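NADPH-ferredoxin reductase FprA (Mycobacterium tuberculosis, PDB 1LQT) catalyses electron transfer between NADPH and ferredoxin through a bound FAD, and may supply electrons to cytochrome P450 systems. Local coordinates at residues Ala54-Lys59 with Ala163-Thr168; Tyr355-Ile360 with Gln376-Thr381. All blocks are in the same frame, centred on the assembly; numbering follows the deposited sequence.

FprA illustrates how a two-nucleotide flavoenzyme builds its active site from two dinucleotide-binding regions. Contact 1 comes first along the chain and joins the loop between helices 48-51 and 64-71 to the end of helix 157-167, the helix that follows strand 149-153 of the parallel sheet on the NADP side. Contact 2 opens only after contact 1 has closed, and packs the edge strand 354-356 of the FAD-side sheet against helix 370-391. The two share no helix, strand or sheet. Their centres are 31 Å apart, on opposite sides of the chain's centre, with nearest atoms about 11 Å apart. Each nonetheless reaches both FAD and the NADP derivative, through His57 in contact 1 and Trp359 in contact 2.

Contact 1: residues Ala54-Lys59 with Ala163-Thr168. With ACT (acetate ion), chain E.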
loop_
_atom_site.group_PDB
_atom_site.type_symbol
_atom_site.label_atom_id
_atom_site.label_comp_id
_atom_site.label_asym_id
_atom_site.label_seq_id
_atom_site.Cartn_x
_atom_site.Cartn_y
_atom_site.Cartn_z
ATOM N N ALA A 54 -8.665 2.347 0.713
ATOM C CA ALA A 54 -9.349 3.607 0.717
ATOM C C ALA A 54 -10.428 3.684 1.791
ATOM O O ALA A 54 -11.034 2.675 2.139
ATOM C CB ALA A 54 -9.960 3.838 -0.644
ATOM N N PRO A 55 -10.695 4.891 2.282
ATOM C CA PRO A 55 -11.712 5.033 3.343
ATOM C C PRO A 55 -13.133 4.692 2.878
ATOM O O PRO A 55 -13.977 4.419 3.697
ATOM C CB PRO A 55 -11.540 6.484 3.789
ATOM C CG PRO A 55 -10.968 7.165 2.614
ATOM C CD PRO A 55 -9.998 6.159 2.006
ATOM N N ASP A 56 -13.373 4.743 1.567
ATOM C CA ASP A 56 -14.643 4.296 1.006
ATOM C C ASP A 56 -14.622 2.831 0.609
ATOM O O ASP A 56 -15.537 2.353 -0.060
ATOM C CB ASP A 56 -15.094 5.204 -0.142
ATOM C CG ASP A 56 -14.171 5.171 -1.327
ATOM O OD1 ASP A 56 -12.989 4.770 -1.167
ATOM O OD2 ASP A 56 -14.581 5.568 -2.445
ATOM N N HIS A 57 -13.609 2.084 1.072
ATOM C CA HIS A 57 -13.526 0.630 0.872
ATOM C C HIS A 57 -13.484 -0.073 2.258
ATOM O O HIS A 57 -12.592 -0.884 2.538
ATOM C CB HIS A 57 -12.274 0.231 0.052
ATOM C CG HIS A 57 -12.400 0.461 -1.426
ATOM N ND1 HIS A 57 -11.314 0.612 -2.246
ATOM C CD2 HIS A 57 -13.470 0.389 -2.253
ATOM C CE1 HIS A 57 -11.713 0.764 -3.494
ATOM N NE2 HIS A 57 -13.026 0.663 -3.524
ATOM N N PRO A 58 -14.427 0.204 3.150
ATOM C CA PRO A 58 -14.349 -0.407 4.486
ATOM C C PRO A 58 -14.506 -1.914 4.515
ATOM O O PRO A 58 -13.971 -2.577 5.418
ATOM C CB PRO A 58 -15.523 0.235 5.245
ATOM C CG PRO A 58 -16.511 0.559 4.164
ATOM C CD PRO A 58 -15.632 1.057 3.033
ATOM N N LYS A 59 -15.214 -2.514 3.571
ATOM C CA LYS A 59 -15.493 -3.924 3.672
ATOM C C LYS A 59 -14.264 -4.779 3.689
ATOM O O LYS A 59 -14.176 -5.704 4.477
ATOM C CB LYS A 59 -16.417 -4.380 2.549
ATOM C CG LYS A 59 -17.726 -3.736 2.506
ATOM C CD LYS A 59 -18.489 -4.100 1.219
ATOM C CE LYS A 59 -19.793 -3.349 1.112
ATOM N NZ LYS A 59 -20.562 -3.848 -0.060
ATOM N N ALA A 163 -8.455 9.167 -7.598
ATOM C CA ALA A 163 -9.451 9.924 -8.337
ATOM C C ALA A 163 -10.788 9.941 -7.582
ATOM O O ALA A 163 -11.457 10.959 -7.519
ATOM C CB ALA A 163 -9.612 9.333 -9.699
ATOM N N ARG A 164 -11.169 8.806 -7.006
ATOM C CA ARG A 164 -12.403 8.749 -6.211
ATOM C C ARG A 164 -12.364 9.695 -5.041
ATOM O O ARG A 164 -13.336 10.386 -4.762
ATOM C CB ARG A 164 -12.686 7.369 -5.656
ATOM C CG ARG A 164 -13.139 6.346 -6.629
ATOM C CD ARG A 164 -13.971 5.166 -5.998
ATOM N NE ARG A 164 -13.348 4.745 -4.753
ATOM C CZ ARG A 164 -12.168 4.126 -4.688
ATOM N NH1 ARG A 164 -11.586 3.646 -5.767
ATOM N NH2 ARG A 164 -11.621 3.994 -3.495
ATOM N N ILE A 165 -11.273 9.686 -4.301
ATOM C CA ILE A 165 -11.223 10.556 -3.139
ATOM C C ILE A 165 -11.259 12.019 -3.534
ATOM O O ILE A 165 -11.904 12.832 -2.873
ATOM C CB ILE A 165 -10.023 10.183 -2.254
ATOM C CG1 ILE A 165 -10.179 8.733 -1.718
ATOM C CG2 ILE A 165 -9.834 11.193 -1.180
ATOM C CD1 ILE A 165 -11.435 8.417 -1.021
ATOM N N LEU A 166 -10.644 12.363 -4.662
ATOM C CA LEU A 166 -10.662 13.747 -5.125
ATOM C C LEU A 166 -12.028 14.236 -5.585
ATOM O O LEU A 166 -12.287 15.433 -5.549
ATOM C CB LEU A 166 -9.648 13.937 -6.262
ATOM C CG LEU A 166 -8.168 13.874 -5.856
ATOM C CD1 LEU A 166 -7.318 13.833 -7.126
ATOM C CD2 LEU A 166 -7.769 15.055 -4.985
ATOM N N LEU A 167 -12.880 13.313 -6.018
ATOM C CA LEU A 167 -14.153 13.667 -6.663
ATOM C C LEU A 167 -15.414 13.290 -5.906
ATOM O O LEU A 167 -16.469 13.795 -6.197
ATOM C CB LEU A 167 -14.229 13.059 -8.047
ATOM C CG LEU A 167 -13.258 13.658 -9.061
ATOM C CD1 LEU A 167 -13.240 12.858 -10.337
ATOM C CD2 LEU A 167 -13.619 15.076 -9.382
ATOM N N THR A 168 -15.293 12.449 -4.886
ATOM C CA THR A 168 -16.475 12.017 -4.156
ATOM C C THR A 168 -17.055 13.168 -3.348
ATOM O O THR A 168 -16.351 14.007 -2.803
ATOM C CB THR A 168 -16.124 10.864 -3.202
ATOM O OG1 THR A 168 -15.766 9.695 -3.957
ATOM C CG2 THR A 168 -17.294 10.460 -2.315
HETATM C C ACT E . -15.798 -1.866 0.206
HETATM O O ACT E . -16.366 -1.353 1.165
HETATM O OXT ACT E . -16.302 -1.701 -0.919
HETATM C CH3 ACT E . -14.562 -2.662 0.347
HETATM O O HOH W 1 -16.574 7.161 -3.007
#
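A side-on, two-pronged salt bridge ties the type I turn Ala54-His57 to the last turns of helix 157-167, whose place after strand 149-153 and a glycine-rich turn is consistent with a Rossmann-type NADP-binding unit. Arg164 donates from NE to Asp56 OD2 at 2.7 Å and from NH2 to Asp56 OD1 at 2.8 Å, both bonds nearly straight and both on syn lone pairs. Carboxylate and guanidinium lie almost coplanar, 22° apart; a bend at chi3 (-43°) brings the guanidinium round. A water donates to Asp56 OD2 and to Thr168 OG1, extending the polar link to the residue that leaves the helix, whose hydroxyl donates back to Arg164 O.

Over one guanidinium face lies the His57 ring, its CE1 3.2 Å from Arg164 NH2 and the planes 37° apart. Ala54 CB sits at the guanidinium edge.

The apolar part is small: Pro55 CG and Ile165 CD1 meet tip to tip at 3.9 Å.

Arg164 NH1 also pairs with Asp161, and His57 NE2 bonds Glu214. With a cation against one face and a carboxylate at NE2, the protonation of His57, which touches both FAD and the NADP derivative, is probably tuned by opposing charges.

Contact 2: residues Tyr355-Ile360 with Gln376-Thr381; sequences YVVGWI and QDTVDT. With FAD (flavin-adenine dinucleotide), chain H.
A threonine in the middle of a helix spends its hydroxyl on the backbone of a neighbouring strand: Thr378 OG1 donates to Val356 O at 2.9 Å, in the carbonyl plane and with a C=O...donor angle of 155°. The setting is the FAD-binding Rossmann-type region, where strand 354-356 forms one edge of a sheet beside the parallel strand 99-102 and helix 370-391 packs against it. Thr378 OG1 stands anti to its own carbonyl carbon (chi1 -71°), which leaves CG2 anti to the backbone N. The hydroxyl is also hydrogen-bonded to Lys361 NZ.

The methyl of Thr378 packs beside the hydroxyl: CG2 rests 3.7 Å from Tyr355 CB, the two side chains sliding past each other in opposite directions. Val357 crosses Thr378 obliquely, and the pair is tight, with Val357 CG1 only 3.4 Å from Thr378 CB. One turn further along the helix, Thr381 CG2 comes to the edge of the Tyr355 ring, near its plane; beyond it Tyr355 OH bonds Asn385, while Thr381 OG1 bonds Gly345 O. Val357 also touches Ser14 of helix 13-28, whose hydroxyl is bonded to FAD.

From this anchored strand the chain runs directly into the cofactor. Gly358, at the N-cap of helix 359-362, has a positive phi of 78° and brings its CA to 3.4 Å from FAD O2P; its own N is bonded to Asp374. The next residue, Trp359, lays one indole face over the flavin's ribityl carbon C5' and also touches the NADP derivative. At the start of its helix, Trp359 N donates to FAD O2P at 2.8 Å, in a nearly straight bond.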
loop_
_atom_site.group_PDB
_atom_site.type_symbol
_atom_site.label_atom_id
_atom_site.label_comp_id
_atom_site.label_asym_id
_atom_site.label_seq_id
_atom_site.Cartn_x
_atom_site.Cartn_y
_atom_site.Cartn_z
ATOM N N TYR A 355 14.352 -13.714 6.545
ATOM C CA TYR A 355 13.410 -14.028 5.509
ATOM C C TYR A 355 12.634 -12.786 5.143
ATOM O O TYR A 355 12.647 -11.788 5.862
ATOM C CB TYR A 355 12.444 -15.130 5.993
ATOM C CG TYR A 355 13.172 -16.416 6.310
ATOM C CD1 TYR A 355 13.793 -16.605 7.536
ATOM C CD2 TYR A 355 13.261 -17.421 5.360
ATOM C CE1 TYR A 355 14.508 -17.757 7.798
ATOM C CE2 TYR A 355 13.999 -18.573 5.618
ATOM C CZ TYR A 355 14.610 -18.733 6.837
ATOM O OH TYR A 355 15.336 -19.880 7.089
ATOM N N VAL A 356 11.916 -12.872 4.040
ATOM C CA VAL A 356 11.009 -11.833 3.589
ATOM C C VAL A 356 9.687 -12.441 3.158
ATOM O O VAL A 356 9.631 -13.558 2.669
ATOM C CB VAL A 356 11.600 -11.008 2.421
ATOM C CG1 VAL A 356 12.624 -10.023 2.930
ATOM C CG2 VAL A 356 12.188 -11.889 1.324
ATOM N N VAL A 357 8.619 -11.663 3.330
ATOM C CA VAL A 357 7.292 -11.962 2.839
ATOM C C VAL A 357 6.681 -10.667 2.328
ATOM O O VAL A 357 7.100 -9.581 2.695
ATOM C CB VAL A 357 6.362 -12.585 3.925
ATOM C CG1 VAL A 357 6.903 -13.965 4.349
ATOM C CG2 VAL A 357 6.242 -11.654 5.103
ATOM N N GLY A 358 5.647 -10.804 1.521
ATOM C CA GLY A 358 4.859 -9.657 1.112
ATOM C C GLY A 358 5.514 -8.846 0.021
ATOM O O GLY A 358 6.366 -9.312 -0.734
ATOM N N TRP A 359 5.095 -7.594 -0.058
ATOM C CA TRP A 359 5.580 -6.699 -1.098
ATOM C C TRP A 359 7.084 -6.457 -1.094
ATOM O O TRP A 359 7.629 -6.192 -2.148
ATOM C CB TRP A 359 4.788 -5.390 -1.036
ATOM C CG TRP A 359 3.401 -5.522 -1.582
ATOM C CD1 TRP A 359 2.756 -6.659 -1.932
ATOM C CD2 TRP A 359 2.533 -4.448 -1.918
ATOM N NE1 TRP A 359 1.529 -6.364 -2.472
ATOM C CE2 TRP A 359 1.384 -5.005 -2.499
ATOM C CE3 TRP A 359 2.632 -3.052 -1.830
ATOM C CZ2 TRP A 359 0.360 -4.226 -2.991
ATOM C CZ3 TRP A 359 1.591 -2.275 -2.351
ATOM C CH2 TRP A 359 0.488 -2.879 -2.919
ATOM N N ILE A 360 7.756 -6.541 0.049
ATOM C CA ILE A 360 9.186 -6.374 0.032
ATOM C C ILE A 360 9.893 -7.566 -0.647
ATOM O O ILE A 360 11.014 -7.427 -1.115
ATOM C CB ILE A 360 9.745 -6.111 1.459
ATOM C CG1 ILE A 360 11.165 -5.505 1.372
ATOM C CG2 ILE A 360 9.753 -7.365 2.318
ATOM C CD1 ILE A 360 11.280 -4.135 0.690
ATOM N N GLN A 376 3.078 -18.361 3.524
ATOM C CA GLN A 376 3.119 -19.778 3.861
ATOM C C GLN A 376 4.368 -20.428 3.278
ATOM O O GLN A 376 5.032 -21.208 3.935
ATOM C CB GLN A 376 1.880 -20.476 3.325
ATOM C CG GLN A 376 1.820 -21.952 3.679
ATOM C CD GLN A 376 1.641 -22.168 5.168
ATOM O OE1 GLN A 376 0.656 -21.696 5.735
ATOM N NE2 GLN A 376 2.574 -22.870 5.813
ATOM N N ASP A 377 4.670 -20.067 2.032
ATOM C CA ASP A 377 5.846 -20.591 1.364
ATOM C C ASP A 377 7.118 -20.207 2.085
ATOM O O ASP A 377 7.999 -21.060 2.312
ATOM C CB ASP A 377 5.873 -20.129 -0.093
ATOM C CG ASP A 377 4.827 -20.825 -0.941
ATOM O OD1 ASP A 377 4.303 -21.882 -0.542
ATOM O OD2 ASP A 377 4.470 -20.363 -2.026
ATOM N N THR A 378 7.231 -18.934 2.437
ATOM C CA THR A 378 8.390 -18.492 3.191
ATOM C C THR A 378 8.502 -19.261 4.533
ATOM O O THR A 378 9.599 -19.696 4.927
ATOM C CB THR A 378 8.329 -16.979 3.476
ATOM O OG1 THR A 378 8.543 -16.216 2.287
ATOM C CG2 THR A 378 9.446 -16.606 4.372
ATOM N N VAL A 379 7.378 -19.373 5.232
ATOM C CA VAL A 379 7.383 -20.021 6.545
ATOM C C VAL A 379 7.761 -21.489 6.455
ATOM O O VAL A 379 8.523 -21.979 7.271
ATOM C CB VAL A 379 6.038 -19.798 7.264
ATOM C CG1 VAL A 379 5.887 -20.739 8.422
ATOM C CG2 VAL A 379 5.920 -18.339 7.719
ATOM N N ASP A 380 7.308 -22.163 5.397
ATOM C CA ASP A 380 7.690 -23.548 5.223
ATOM C C ASP A 380 9.212 -23.655 5.101
ATOM O O ASP A 380 9.844 -24.526 5.692
ATOM C CB ASP A 380 7.072 -24.125 3.967
ATOM C CG ASP A 380 5.577 -24.371 4.071
ATOM O OD1 ASP A 380 4.993 -24.384 5.173
ATOM O OD2 ASP A 380 4.918 -24.614 3.027
ATOM N N THR A 381 9.811 -22.791 4.291
ATOM C CA THR A 381 11.273 -22.774 4.143
ATOM C C THR A 381 11.983 -22.510 5.470
ATOM O O THR A 381 12.943 -23.192 5.833
ATOM C CB THR A 381 11.687 -21.681 3.133
ATOM O OG1 THR A 381 11.087 -21.923 1.859
ATOM C CG2 THR A 381 13.182 -21.681 2.910
HETATM P PA FAD H . 2.103 -3.552 4.217
HETATM O O1A FAD H . 2.610 -2.309 3.606
HETATM O O2A FAD H . 0.641 -3.778 4.338
HETATM O O5B FAD H . 2.703 -3.679 5.695
HETATM C C5B FAD H . 4.073 -3.336 5.942
HETATM C C4B FAD H . 4.171 -2.994 7.423
HETATM O O4B FAD H . 5.557 -2.940 7.749
HETATM C C3B FAD H . 3.571 -1.631 7.792
HETATM O O3B FAD H . 2.729 -1.705 8.919
HETATM C C2B FAD H . 4.793 -0.783 8.024
HETATM O O2B FAD H . 4.615 0.331 8.868
HETATM C C1B FAD H . 5.783 -1.815 8.577
HETATM N N9A FAD H . 7.186 -1.440 8.462
HETATM C C8A FAD H . 7.809 -0.965 7.340
HETATM N N7A FAD H . 9.099 -0.731 7.549
HETATM C C5A FAD H . 9.303 -1.038 8.880
HETATM C C6A FAD H . 10.449 -0.979 9.676
HETATM N N6A FAD H . 11.644 -0.623 9.231
HETATM N N1A FAD H . 10.316 -1.370 10.974
HETATM C C2A FAD H . 9.106 -1.795 11.428
HETATM N N3A FAD H . 7.973 -1.880 10.719
HETATM C C4A FAD H . 8.123 -1.491 9.449
HETATM N N1 FAD H . -5.722 -4.952 -1.419
HETATM C C2 FAD H . -6.995 -5.437 -1.379
HETATM O O2 FAD H . -7.211 -6.631 -1.299
HETATM N N3 FAD H . -8.052 -4.545 -1.459
HETATM C C4 FAD H . -7.907 -3.189 -1.490
HETATM O O4 FAD H . -8.905 -2.435 -1.523
HETATM C C4X FAD H . -6.597 -2.696 -1.478
HETATM N N5 FAD H . -6.362 -1.339 -1.484
HETATM C C5X FAD H . -5.074 -0.872 -1.512
HETATM C C6 FAD H . -4.834 0.480 -1.548
HETATM C C7 FAD H . -3.556 0.999 -1.654
HETATM C C7M FAD H . -3.341 2.488 -1.670
HETATM C C8 FAD H . -2.480 0.105 -1.690
HETATM C C8M FAD H . -1.070 0.611 -1.829
HETATM C C9 FAD H . -2.703 -1.269 -1.632
HETATM C C9A FAD H . -3.992 -1.776 -1.543
HETATM N N10 FAD H . -4.240 -3.152 -1.507
HETATM C C10 FAD H . -5.532 -3.612 -1.450
HETATM C "C1'" FAD H . -3.133 -4.151 -1.478
HETATM C "C2'" FAD H . -2.687 -4.450 -0.048
HETATM O "O2'" FAD H . -2.545 -3.227 0.632
HETATM C "C3'" FAD H . -1.347 -5.209 -0.070
HETATM O "O3'" FAD H . -1.488 -6.464 -0.729
HETATM C "C4'" FAD H . -0.790 -5.592 1.301
HETATM O "O4'" FAD H . -1.089 -4.603 2.281
HETATM C "C5'" FAD H . 0.722 -5.809 1.222
HETATM O "O5'" FAD H . 1.086 -6.362 2.493
HETATM P P FAD H . 2.538 -6.278 3.128
HETATM O O1P FAD H . 2.408 -7.006 4.410
HETATM O O2P FAD H . 3.615 -6.710 2.186
HETATM O O3P FAD H . 2.821 -4.738 3.379
#